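Local coordinates for protein PKS (Streptomyces albus, PDB 4OQJ) that probably catalyses the condensation of carrier-protein-bound acyl units, acting as a ketosynthase of the polyketide assembly line that makes oxazolomycin, at residues A24-A29 / A262-R267; Q130-Y135 / M214-A219; V323-A328 / L381-L386. One frame throughout, in Å; residues are numbered along the deposited sequence.

Contact 1: residues A24-A29 / A262-R267; sequences AVIGLA and AVVLKR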
ATOM      1  N   ALA A  24      14.062 -11.964  -7.338  1.00 13.84           N
ATOM      2  CA  ALA A  24      15.046 -11.376  -8.238  1.00 13.75           C
ATOM      3  C   ALA A  24      14.705  -9.937  -8.609  1.00 14.05           C
ATOM      4  O   ALA A  24      13.544  -9.605  -8.847  1.00 15.83           O
ATOM      5  CB  ALA A  24      15.166 -12.204  -9.498  1.00 17.24           C
ATOM      6  N   VAL A  25      15.724  -9.085  -8.651  1.00 12.23           N
ATOM      7  CA  VAL A  25      15.619  -7.796  -9.317  1.00 11.48           C
ATOM      8  C   VAL A  25      16.028  -8.004 -10.765  1.00 14.42           C
ATOM      9  O   VAL A  25      17.202  -8.261 -11.031  1.00 17.16           O
ATOM     10  CB  VAL A  25      16.514  -6.747  -8.669  1.00 14.47           C
ATOM     11  CG1 VAL A  25      16.373  -5.418  -9.378  1.00 13.41           C
ATOM     12  CG2 VAL A  25      16.169  -6.611  -7.186  1.00 14.08           C
ATOM     13  N   ILE A  26      15.080  -7.920 -11.698  1.00 14.06           N
ATOM     14  CA  ILE A  26      15.382  -8.263 -13.085  1.00 15.20           C
ATOM     15  C   ILE A  26      15.501  -7.052 -13.977  1.00 13.64           C
ATOM     16  O   ILE A  26      15.834  -7.179 -15.148  1.00 13.62           O
ATOM     17  CB  ILE A  26      14.340  -9.202 -13.683  1.00 15.31           C
ATOM     18  CG1 ILE A  26      12.945  -8.562 -13.688  1.00 13.66           C
ATOM     19  CG2 ILE A  26      14.345 -10.538 -12.934  1.00 16.26           C
ATOM     20  CD1 ILE A  26      11.943  -9.373 -14.501  1.00 18.57           C
ATOM     21  N   GLY A  27      15.244  -5.876 -13.428  1.00 13.85           N
ATOM     22  CA  GLY A  27      15.425  -4.644 -14.168  1.00 16.51           C
ATOM     23  C   GLY A  27      15.359  -3.477 -13.205  1.00 16.14           C
ATOM     24  O   GLY A  27      14.919  -3.641 -12.071  1.00 14.14           O
ATOM     25  N   LEU A  28      15.814  -2.309 -13.641  1.00 15.20           N
ATOM     26  CA  LEU A  28      15.765  -1.126 -12.792  1.00 16.56           C
ATOM     27  C   LEU A  28      16.076   0.097 -13.613  1.00 14.20           C
ATOM     28  O   LEU A  28      16.593  -0.006 -14.721  1.00 17.57           O
ATOM     29  CB  LEU A  28      16.728  -1.238 -11.603  1.00 21.03           C
ATOM     30  CG  LEU A  28      18.229  -1.474 -11.840  1.00 26.63           C
ATOM     31  CD1 LEU A  28      18.936  -0.217 -12.285  1.00 35.84           C
ATOM     32  CD2 LEU A  28      18.866  -1.994 -10.560  1.00 26.26           C
ATOM     33  N   ALA A  29      15.715   1.255 -13.078  1.00 12.31           N
ATOM     34  CA  ALA A  29      15.950   2.518 -13.752  1.00 13.90           C
ATOM     35  C   ALA A  29      15.951   3.648 -12.735  1.00 12.93           C
ATOM     36  O   ALA A  29      15.366   3.536 -11.659  1.00 12.09           O
ATOM     37  CB  ALA A  29      14.897   2.762 -14.817  1.00 13.50           C
ATOM     38  N   ALA A 262      12.959   3.115 -10.027  1.00  9.21           N
ATOM     39  CA  ALA A 262      12.085   1.948 -10.045  1.00  7.23           C
ATOM     40  C   ALA A 262      12.886   0.659 -10.209  1.00  9.49           C
ATOM     41  O   ALA A 262      13.945   0.630 -10.855  1.00  8.70           O
ATOM     42  CB  ALA A 262      11.051   2.079 -11.162  1.00 11.33           C
ATOM     43  N   VAL A 263      12.376  -0.406  -9.600  1.00 10.22           N
ATOM     44  CA  VAL A 263      12.896  -1.737  -9.817  1.00 10.39           C
ATOM     45  C   VAL A 263      11.777  -2.648 -10.293  1.00 10.07           C
ATOM     46  O   VAL A 263      10.605  -2.418  -9.988  1.00 11.06           O
ATOM     47  CB  VAL A 263      13.543  -2.317  -8.538  1.00 12.13           C
ATOM     48  CG1 VAL A 263      14.724  -1.461  -8.118  1.00 14.88           C
ATOM     49  CG2 VAL A 263      12.508  -2.426  -7.395  1.00 10.80           C
ATOM     50  N   VAL A 264      12.162  -3.673 -11.049  1.00  9.14           N
ATOM     51  CA  VAL A 264      11.247  -4.704 -11.535  1.00  9.72           C
ATOM     52  C   VAL A 264      11.594  -6.004 -10.811  1.00 10.79           C
ATOM     53  O   VAL A 264      12.747  -6.434 -10.835  1.00 11.35           O
ATOM     54  CB  VAL A 264      11.373  -4.886 -13.055  1.00 11.92           C
ATOM     55  CG1 VAL A 264      10.426  -5.976 -13.579  1.00  9.33           C
ATOM     56  CG2 VAL A 264      11.130  -3.573 -13.772  1.00 13.53           C
ATOM     57  N   LEU A 265      10.600  -6.603 -10.157  1.00  9.70           N
ATOM     58  CA  LEU A 265      10.793  -7.737  -9.263  1.00 12.50           C
ATOM     59  C   LEU A 265      10.047  -8.959  -9.784  1.00 14.76           C
ATOM     60  O   LEU A 265       8.981  -8.829 -10.386  1.00 13.14           O
ATOM     61  CB  LEU A 265      10.304  -7.384  -7.854  1.00 14.05           C
ATOM     62  CG  LEU A 265      10.921  -6.100  -7.279  1.00 14.72           C
ATOM     63  CD1 LEU A 265      10.300  -5.742  -5.940  1.00 16.84           C
ATOM     64  CD2 LEU A 265      12.427  -6.238  -7.139  1.00 13.88           C
ATOM     65  N   LYS A 266      10.621 -10.136  -9.537  1.00 12.13           N
ATOM     66  CA  LYS A 266      10.077 -11.416  -9.974  1.00 13.15           C
ATOM     67  C   LYS A 266      10.631 -12.498  -9.060  1.00 16.82           C
ATOM     68  O   LYS A 266      11.760 -12.376  -8.594  1.00 17.64           O
ATOM     69  CB  LYS A 266      10.475 -11.695 -11.428  1.00 15.37           C
ATOM     70  CG  LYS A 266       9.909 -12.994 -12.008  1.00 18.77           C
ATOM     71  CD  LYS A 266      10.538 -13.314 -13.371  1.00 23.39           C
ATOM     72  CE  LYS A 266       9.527 -13.350 -14.481  1.00 23.98           C
ATOM     73  NZ  LYS A 266      10.098 -13.776 -15.802  1.00 22.20           N
ATOM     74  N   ARG A 267       9.871 -13.551  -8.793  1.00 15.46           N
ATOM     75  CA  ARG A 267      10.414 -14.639  -7.986  1.00 19.33           C
ATOM     76  C   ARG A 267      11.712 -15.082  -8.606  1.00 20.33           C
ATOM     77  O   ARG A 267      11.807 -15.178  -9.822  1.00 19.30           O
ATOM     78  CB  ARG A 267       9.485 -15.834  -7.918  1.00 22.93           C
ATOM     79  CG  ARG A 267       8.213 -15.632  -7.165  1.00 32.35           C
ATOM     80  CD  ARG A 267       7.538 -16.971  -7.052  1.00 43.40           C
ATOM     81  NE  ARG A 267       6.206 -16.879  -6.479  1.00 49.51           N
ATOM     82  CZ  ARG A 267       5.860 -17.363  -5.289  1.00 58.27           C
ATOM     83  NH1 ARG A 267       6.748 -17.987  -4.506  1.00 53.22           N
ATOM     84  NH2 ARG A 267       4.607 -17.222  -4.881  1.00 66.66           N
TER
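I26 lays its CG1 methylene beside CG1 of V264, 3.6 Å away, and its CD1 runs on past CB of K266. The site is a beta bulge in an antiparallel pair of central strands of the thiolase-type fold: I26 and G27 together face V264 alone. V264 O takes the N-H of I26, and the N-H of V264 bonds G27 O at 2.9 Å. That last bond is straight at the proton (169°), yet the donor stands above the plane of the G27 carbonyl rather than on a lone pair; G27 N itself, buried here, finds no acceptor. I26 holds CG1 between its own N and C (chi1 61°), and this brings the branch over to V264.

A24, I26, A29, V264 and K266 pack toward helices 105-121 and 268-274. K266 reaches beyond the pair, and its NZ makes salt bridges with D274 and D276. On the other face V25 and L265 lie alongside, pointing the same way, while V263 CG1 meets CB of L28 at 4.0 Å; helix 195-209 covers L265 there. Regular pairing resumes beyond the bulge, where A29 and A262 exchange two backbone bonds. At the far end A24 N reaches K266 O at 2.7 Å, bent to 136° at the proton though nearly in line with the carbonyl.

Contact 2: residues Q130-Y135 / M214-A219; sequences QRIGVY and MALAGA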
ATOM      1  N   GLN A 130       2.185 -12.326 -18.776  1.00 34.78           N
ATOM      2  CA  GLN A 130       2.650 -11.946 -17.443  1.00 30.88           C
ATOM      3  C   GLN A 130       1.642 -11.006 -16.792  1.00 27.12           C
ATOM      4  O   GLN A 130       1.018 -10.192 -17.463  1.00 28.03           O
ATOM      5  CB  GLN A 130       4.046 -11.302 -17.514  1.00 37.02           C
ATOM      6  CG  GLN A 130       4.091  -9.924 -18.163  1.00 52.90           C
ATOM      7  CD  GLN A 130       3.817  -9.964 -19.657  1.00 60.19           C
ATOM      8  OE1 GLN A 130       4.584 -10.557 -20.418  1.00 58.27           O
ATOM      9  NE2 GLN A 130       2.715  -9.342 -20.083  1.00 58.83           N
ATOM     10  N   ARG A 131       1.469 -11.141 -15.484  1.00 23.82           N
ATOM     11  CA  ARG A 131       0.623 -10.236 -14.729  1.00 19.30           C
ATOM     12  C   ARG A 131       1.520  -9.349 -13.867  1.00 14.68           C
ATOM     13  O   ARG A 131       2.184  -9.830 -12.955  1.00 16.76           O
ATOM     14  CB  ARG A 131      -0.384 -11.008 -13.883  1.00 22.52           C
ATOM     15  CG  ARG A 131      -1.241 -10.122 -13.017  1.00 30.86           C
ATOM     16  CD  ARG A 131      -2.558 -10.782 -12.657  1.00 43.57           C
ATOM     17  NE  ARG A 131      -3.642 -10.257 -13.480  1.00 57.14           N
ATOM     18  CZ  ARG A 131      -4.906 -10.137 -13.085  1.00 71.59           C
ATOM     19  NH1 ARG A 131      -5.273 -10.516 -11.865  1.00 80.72           N
ATOM     20  NH2 ARG A 131      -5.811  -9.635 -13.917  1.00 72.41           N
ATOM     21  N   ILE A 132       1.557  -8.064 -14.201  1.00 11.66           N
ATOM     22  CA  ILE A 132       2.511  -7.128 -13.620  1.00 11.52           C
ATOM     23  C   ILE A 132       1.805  -6.107 -12.727  1.00 12.87           C
ATOM     24  O   ILE A 132       0.957  -5.341 -13.206  1.00 15.38           O
ATOM     25  CB  ILE A 132       3.280  -6.360 -14.712  1.00 14.52           C
ATOM     26  CG1 ILE A 132       3.852  -7.329 -15.752  1.00 17.06           C
ATOM     27  CG2 ILE A 132       4.353  -5.496 -14.068  1.00 13.27           C
ATOM     28  CD1 ILE A 132       4.664  -6.666 -16.847  1.00 17.37           C
ATOM     29  N   GLY A 133       2.166  -6.102 -11.446  1.00  9.25           N
ATOM     30  CA  GLY A 133       1.673  -5.139 -10.482  1.00  7.88           C
ATOM     31  C   GLY A 133       2.585  -3.932 -10.376  1.00  9.55           C
ATOM     32  O   GLY A 133       3.704  -3.935 -10.900  1.00  8.40           O
ATOM     33  N   VAL A 134       2.112  -2.890  -9.704  1.00  9.33           N
ATOM     34  CA  VAL A 134       2.932  -1.718  -9.460  1.00  8.00           C
ATOM     35  C   VAL A 134       2.576  -1.045  -8.142  1.00  7.75           C
ATOM     36  O   VAL A 134       1.398  -0.729  -7.866  1.00  8.03           O
ATOM     37  CB  VAL A 134       2.832  -0.682 -10.633  1.00  8.79           C
ATOM     38  CG1 VAL A 134       1.399  -0.324 -10.952  1.00  9.86           C
ATOM     39  CG2 VAL A 134       3.661   0.570 -10.320  1.00 10.29           C
ATOM     40  N   TYR A 135       3.607  -0.832  -7.327  1.00  8.98           N
ATOM     41  CA  TYR A 135       3.510  -0.113  -6.064  1.00  9.08           C
ATOM     42  C   TYR A 135       4.430   1.101  -6.115  1.00  9.59           C
ATOM     43  O   TYR A 135       5.637   0.974  -6.287  1.00  9.40           O
ATOM     44  CB  TYR A 135       3.878  -1.033  -4.894  1.00  9.98           C
ATOM     45  CG  TYR A 135       2.886  -2.153  -4.711  1.00 11.88           C
ATOM     46  CD1 TYR A 135       2.980  -3.342  -5.431  1.00 14.72           C
ATOM     47  CD2 TYR A 135       1.814  -1.999  -3.844  1.00 15.92           C
ATOM     48  CE1 TYR A 135       2.026  -4.361  -5.257  1.00 15.96           C
ATOM     49  CE2 TYR A 135       0.884  -2.991  -3.669  1.00 19.51           C
ATOM     50  CZ  TYR A 135       0.982  -4.161  -4.370  1.00 18.02           C
ATOM     51  OH  TYR A 135       0.002  -5.119  -4.152  1.00 21.59           O
HETATM   52  N   MSE A 214       5.087 -10.507 -11.851  1.00 13.53           N
HETATM   53  CA  MSE A 214       6.133  -9.492 -11.795  1.00 14.05           C
HETATM   54  C   MSE A 214       5.566  -8.259 -11.135  1.00 13.54           C
HETATM   55  O   MSE A 214       4.353  -8.074 -11.117  1.00 13.07           O
HETATM   56  CB  MSE A 214       6.650  -9.126 -13.191  1.00 18.84           C
HETATM   57  CG  MSE A 214       7.551 -10.140 -13.852  1.00 28.95           C
HETATM   58 SE   MSE A 214       7.747  -9.755 -15.777  0.59 23.35          SE
HETATM   59  CE  MSE A 214       8.068  -7.875 -15.709  1.00 10.21           C
ATOM     60  N   ALA A 215       6.430  -7.399 -10.606  1.00 12.87           N
ATOM     61  CA  ALA A 215       5.954  -6.168  -9.982  1.00 14.35           C
ATOM     62  C   ALA A 215       6.974  -5.053 -10.112  1.00 14.69           C
ATOM     63  O   ALA A 215       8.174  -5.290  -9.970  1.00 16.62           O
ATOM     64  CB  ALA A 215       5.631  -6.419  -8.510  1.00 14.42           C
ATOM     65  N   LEU A 216       6.497  -3.847 -10.405  1.00 12.22           N
ATOM     66  CA  LEU A 216       7.319  -2.651 -10.258  1.00 11.92           C
ATOM     67  C   LEU A 216       7.156  -2.055  -8.876  1.00 12.97           C
ATOM     68  O   LEU A 216       6.061  -2.064  -8.303  1.00 12.74           O
ATOM     69  CB  LEU A 216       6.963  -1.586 -11.293  1.00 12.86           C
ATOM     70  CG  LEU A 216       7.693  -1.714 -12.620  1.00 26.04           C
ATOM     71  CD1 LEU A 216       6.985  -2.715 -13.500  1.00 35.28           C
ATOM     72  CD2 LEU A 216       7.804  -0.380 -13.292  1.00 27.52           C
ATOM     73  N   ALA A 217       8.248  -1.518  -8.353  1.00  9.72           N
ATOM     74  CA  ALA A 217       8.222  -0.747  -7.122  1.00  8.60           C
ATOM     75  C   ALA A 217       9.096   0.468  -7.331  1.00 12.66           C
ATOM     76  O   ALA A 217      10.203   0.357  -7.856  1.00 13.41           O
ATOM     77  CB  ALA A 217       8.712  -1.575  -5.936  1.00 11.73           C
ATOM     78  N   GLY A 218       8.622   1.635  -6.922  1.00 10.29           N
ATOM     79  CA  GLY A 218       9.391   2.840  -7.155  1.00 13.90           C
ATOM     80  C   GLY A 218       8.776   4.080  -6.549  1.00 11.97           C
ATOM     81  O   GLY A 218       7.764   4.013  -5.868  1.00 10.04           O
ATOM     82  N   ALA A 219       9.396   5.221  -6.804  1.00 11.18           N
ATOM     83  CA  ALA A 219       8.965   6.461  -6.206  1.00  8.90           C
ATOM     84  C   ALA A 219       9.592   7.617  -6.947  1.00 10.40           C
ATOM     85  O   ALA A 219      10.628   7.450  -7.591  1.00 10.42           O
ATOM     86  CB  ALA A 219       9.334   6.496  -4.742  1.00  9.02           C
TER
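G133 O is held by two donors of the neighbouring strand: L216 N gives it a hydrogen bond at 2.8 Å. The softer contact comes from the CA-H of A215, with A215 CA 3.3 Å from G133 O. The same double grip recurs along the pair. M214 O receives G133 N and the CA-H of I132, and L216 O receives Y135 N together with the CA-H of V134. Because the strands run parallel, inclined by 18°, the bonds step evenly from M214 N on R131 O to G218 N on Y135 O at 3.1 Å.

On one face I132 and M214, a selenomethionine, lie side by side, and CD1 of I132 meets the terminal CE of M214 at 3.8 Å. The bend in M214 about CG-SE (chi3 46°) turns CE back toward that methyl. I132 sends its other branch the opposite way along the strand, CG2 crossing to CD1 of L216 at 3.9 Å; V134 CG2 then packs against CB of L216. Helix 105-121 backs this face through L118 and A114.

The other face is slimmer, with G133, A215 and A217 leaving bulk to Y135. Its ring goes to helix 195-209, where OH bonds S206, and it also packs on L202 of the second subunit, while R131 salt-bridges E311 of that subunit. Strand 186-190 flanks strand 132-138 on its other edge, so helix 195-209, which links strands 186-190 and 214-221, spans strand 132-138 as a beta-alpha-beta crossover of the thiolase fold.

Contact 3: residues V323-A328 / L381-L386; sequences VSYVEA and LIKTIL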
ATOM      1  N   VAL A 323      26.380 -10.250   6.834  1.00 22.75           N
ATOM      2  CA  VAL A 323      26.130  -8.981   6.156  1.00 21.29           C
ATOM      3  C   VAL A 323      27.416  -8.162   6.173  1.00 24.02           C
ATOM      4  O   VAL A 323      27.987  -7.970   7.248  1.00 22.53           O
ATOM      5  CB  VAL A 323      24.965  -8.211   6.847  1.00 20.22           C
ATOM      6  CG1 VAL A 323      24.760  -6.849   6.226  1.00 18.01           C
ATOM      7  CG2 VAL A 323      23.670  -9.029   6.777  1.00 18.85           C
ATOM      8  N   SER A 324      27.876  -7.691   5.005  1.00 21.10           N
ATOM      9  CA  SER A 324      29.184  -7.015   4.903  1.00 22.05           C
ATOM     10  C   SER A 324      29.099  -5.571   4.416  1.00 21.09           C
ATOM     11  O   SER A 324      30.124  -4.888   4.321  1.00 21.81           O
ATOM     12  CB  SER A 324      30.137  -7.800   3.977  1.00 23.37           C
ATOM     13  OG  SER A 324      29.520  -8.124   2.742  1.00 23.89           O
ATOM     14  N   TYR A 325      27.889  -5.116   4.101  1.00 19.57           N
ATOM     15  CA  TYR A 325      27.633  -3.701   3.808  1.00 18.61           C
ATOM     16  C   TYR A 325      26.226  -3.304   4.289  1.00 17.31           C
ATOM     17  O   TYR A 325      25.263  -4.037   4.079  1.00 16.58           O
ATOM     18  CB  TYR A 325      27.769  -3.386   2.296  1.00 24.19           C
ATOM     19  CG  TYR A 325      27.474  -1.934   2.038  1.00 21.82           C
ATOM     20  CD1 TYR A 325      28.389  -0.958   2.403  1.00 21.11           C
ATOM     21  CD2 TYR A 325      26.266  -1.528   1.486  1.00 20.73           C
ATOM     22  CE1 TYR A 325      28.117   0.375   2.234  1.00 22.38           C
ATOM     23  CE2 TYR A 325      25.988  -0.187   1.300  1.00 17.14           C
ATOM     24  CZ  TYR A 325      26.919   0.759   1.681  1.00 19.22           C
ATOM     25  OH  TYR A 325      26.661   2.107   1.533  1.00 18.44           O
ATOM     26  N   VAL A 326      26.100  -2.145   4.924  1.00 17.29           N
ATOM     27  CA  VAL A 326      24.782  -1.572   5.189  1.00 18.25           C
ATOM     28  C   VAL A 326      24.677  -0.185   4.574  1.00 17.07           C
ATOM     29  O   VAL A 326      25.530   0.677   4.792  1.00 17.24           O
ATOM     30  CB  VAL A 326      24.464  -1.469   6.713  1.00 16.25           C
ATOM     31  CG1 VAL A 326      23.204  -0.629   6.957  1.00 15.88           C
ATOM     32  CG2 VAL A 326      24.299  -2.846   7.324  1.00 17.76           C
ATOM     33  N   GLU A 327      23.615   0.011   3.806  1.00 14.21           N
ATOM     34  CA  GLU A 327      23.266   1.309   3.281  1.00 14.16           C
ATOM     35  C   GLU A 327      22.319   1.936   4.292  1.00 12.87           C
ATOM     36  O   GLU A 327      21.148   1.565   4.381  1.00 12.73           O
ATOM     37  CB  GLU A 327      22.636   1.196   1.886  1.00 15.82           C
ATOM     38  CG  GLU A 327      22.013   2.493   1.315  1.00 16.32           C
ATOM     39  CD  GLU A 327      23.045   3.592   0.995  1.00 17.27           C
ATOM     40  OE1 GLU A 327      24.263   3.313   0.960  1.00 14.56           O
ATOM     41  OE2 GLU A 327      22.620   4.744   0.770  1.00 12.98           O
ATOM     42  N   ALA A 328      22.864   2.869   5.057  1.00 13.70           N
ATOM     43  CA  ALA A 328      22.151   3.579   6.101  1.00 14.78           C
ATOM     44  C   ALA A 328      21.143   4.563   5.535  1.00 14.18           C
ATOM     45  O   ALA A 328      21.273   5.027   4.405  1.00 14.15           O
ATOM     46  CB  ALA A 328      23.129   4.313   6.969  1.00 15.71           C
ATOM     47  N   LEU A 381      18.697   1.678  -2.418  1.00 11.08           N
ATOM     48  CA  LEU A 381      18.589   0.296  -2.877  1.00 11.36           C
ATOM     49  C   LEU A 381      19.334   0.099  -4.195  1.00 12.01           C
ATOM     50  O   LEU A 381      20.076  -0.877  -4.359  1.00 13.84           O
ATOM     51  CB  LEU A 381      17.119  -0.106  -3.027  1.00 10.94           C
ATOM     52  CG  LEU A 381      16.817  -1.517  -3.561  1.00 15.41           C
ATOM     53  CD1 LEU A 381      17.513  -2.596  -2.742  1.00 18.33           C
ATOM     54  CD2 LEU A 381      15.318  -1.749  -3.572  1.00 17.04           C
ATOM     55  N   ILE A 382      19.160   1.035  -5.126  1.00 10.16           N
ATOM     56  CA  ILE A 382      19.793   0.902  -6.424  1.00 11.40           C
ATOM     57  C   ILE A 382      21.305   1.035  -6.289  1.00 11.23           C
ATOM     58  O   ILE A 382      22.011   0.310  -6.954  1.00 11.62           O
ATOM     59  CB  ILE A 382      19.225   1.905  -7.449  1.00 11.06           C
ATOM     60  CG1 ILE A 382      17.800   1.472  -7.813  1.00 11.39           C
ATOM     61  CG2 ILE A 382      20.080   1.922  -8.728  1.00 14.69           C
ATOM     62  CD1 ILE A 382      17.019   2.453  -8.665  1.00 10.14           C
ATOM     63  N   LYS A 383      21.811   1.898  -5.405  1.00 12.24           N
ATOM     64  CA  LYS A 383      23.257   1.953  -5.175  1.00 13.18           C
ATOM     65  C   LYS A 383      23.742   0.590  -4.728  1.00 16.28           C
ATOM     66  O   LYS A 383      24.769   0.107  -5.188  1.00 17.05           O
ATOM     67  CB  LYS A 383      23.634   3.009  -4.116  1.00 12.77           C
ATOM     68  CG  LYS A 383      24.976   2.760  -3.395  1.00 13.46           C
ATOM     69  CD  LYS A 383      25.202   3.772  -2.263  1.00 16.37           C
ATOM     70  CE  LYS A 383      26.483   3.463  -1.483  1.00 17.26           C
ATOM     71  NZ  LYS A 383      26.622   4.420  -0.383  1.00 15.62           N
ATOM     72  N   THR A 384      22.998  -0.021  -3.813  1.00 13.43           N
ATOM     73  CA  THR A 384      23.420  -1.278  -3.204  1.00 14.54           C
ATOM     74  C   THR A 384      23.356  -2.401  -4.234  1.00 15.53           C
ATOM     75  O   THR A 384      24.227  -3.264  -4.278  1.00 16.55           O
ATOM     76  CB  THR A 384      22.534  -1.606  -1.960  1.00 17.98           C
ATOM     77  OG1 THR A 384      22.672  -0.552  -0.993  1.00 16.96           O
ATOM     78  CG2 THR A 384      22.932  -2.920  -1.325  1.00 16.12           C
ATOM     79  N   ILE A 385      22.340  -2.379  -5.084  1.00 14.46           N
ATOM     80  CA  ILE A 385      22.244  -3.363  -6.165  1.00 15.66           C
ATOM     81  C   ILE A 385      23.441  -3.261  -7.120  1.00 15.43           C
ATOM     82  O   ILE A 385      24.004  -4.274  -7.516  1.00 17.47           O
ATOM     83  CB  ILE A 385      20.931  -3.195  -6.955  1.00 14.85           C
ATOM     84  CG1 ILE A 385      19.750  -3.639  -6.096  1.00 15.38           C
ATOM     85  CG2 ILE A 385      20.966  -4.001  -8.260  1.00 15.25           C
ATOM     86  CD1 ILE A 385      18.392  -3.236  -6.650  1.00 14.61           C
ATOM     87  N   LEU A 386      23.839  -2.045  -7.482  1.00 15.52           N
ATOM     88  CA  LEU A 386      24.960  -1.867  -8.407  1.00 18.25           C
ATOM     89  C   LEU A 386      26.284  -2.320  -7.785  1.00 20.73           C
ATOM     90  O   LEU A 386      27.109  -2.947  -8.456  1.00 18.40           O
ATOM     91  CB  LEU A 386      25.055  -0.407  -8.855  1.00 16.32           C
ATOM     92  CG  LEU A 386      23.873   0.047  -9.731  1.00 15.71           C
ATOM     93  CD1 LEU A 386      23.858   1.555  -9.900  1.00 17.14           C
ATOM     94  CD2 LEU A 386      23.928  -0.625 -11.105  1.00 18.16           C
TER
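E327 and K383 meet at the tight end of this contact. K383 NZ lies 2.9 Å from OE1 of E327 in a salt bridge, arriving on the syn side and 17° out of the carboxylate plane. The same oxygen, E327 OE1, accepts a hydrogen bond from the hydroxyl of Y325 (OH) at 2.7 Å, nearly in line with its C-O bond and in the plane of the tyrosine ring, and Y325 OH is itself 3.0 Å from K383 NZ. Thus OE1 serves two donors while OE2 takes the backbone N-H of V365, and both oxygens of the buried carboxylate are engaged. The lysine chain comes in fully extended beyond CG, at about a right angle to both partners, whereas E327 folds at chi2 (67°) to turn its carboxylate across to the tip of the tyrosine.

The surroundings are those of a ketosynthase C-terminal half: strand 325-327 runs roughly antiparallel to the 381-386 turns of helix 376-390, one of the two central helices of the layered thiolase fold. E327 and A328 begin the E-A-H-G-T sequence, whose histidine is catalytic in related ketosynthases.

Around T384 the bonding is looser, and the two segments meet through van der Waals contacts alone. T384 OG1 approaches CB of E327 at 3.4 Å and stands at the edge of the Y325 ring, 4.0 Å from CE2, but its hydrogen bond goes back to G380 O within the helix. The axes here are 9.3 Å apart, and V326 turns away from the helix toward L344 and F348 of helix 336-348.

Contacts 1 and 2 are one stretch of sheet, their centres about 9 Å apart: L265 N meets A215 O at 2.8 Å and V263 N meets A217 O at 2.9 Å, probable hydrogen bonds that set strand 214-221 against strand 259-267. Contact 3 sits in the other half of the fold, its centre about 15 Å from that of contact 1, yet its helix reaches across: I385 CG2 packs on L28 CD2 at 3.7 Å. Contacts 2 and 3 do not touch, the nearest atoms being about 7 Å apart. Helices 195-209 and 376-390 lie in the central layer; in related ketosynthases the nucleophilic cysteine lies at the start of the former.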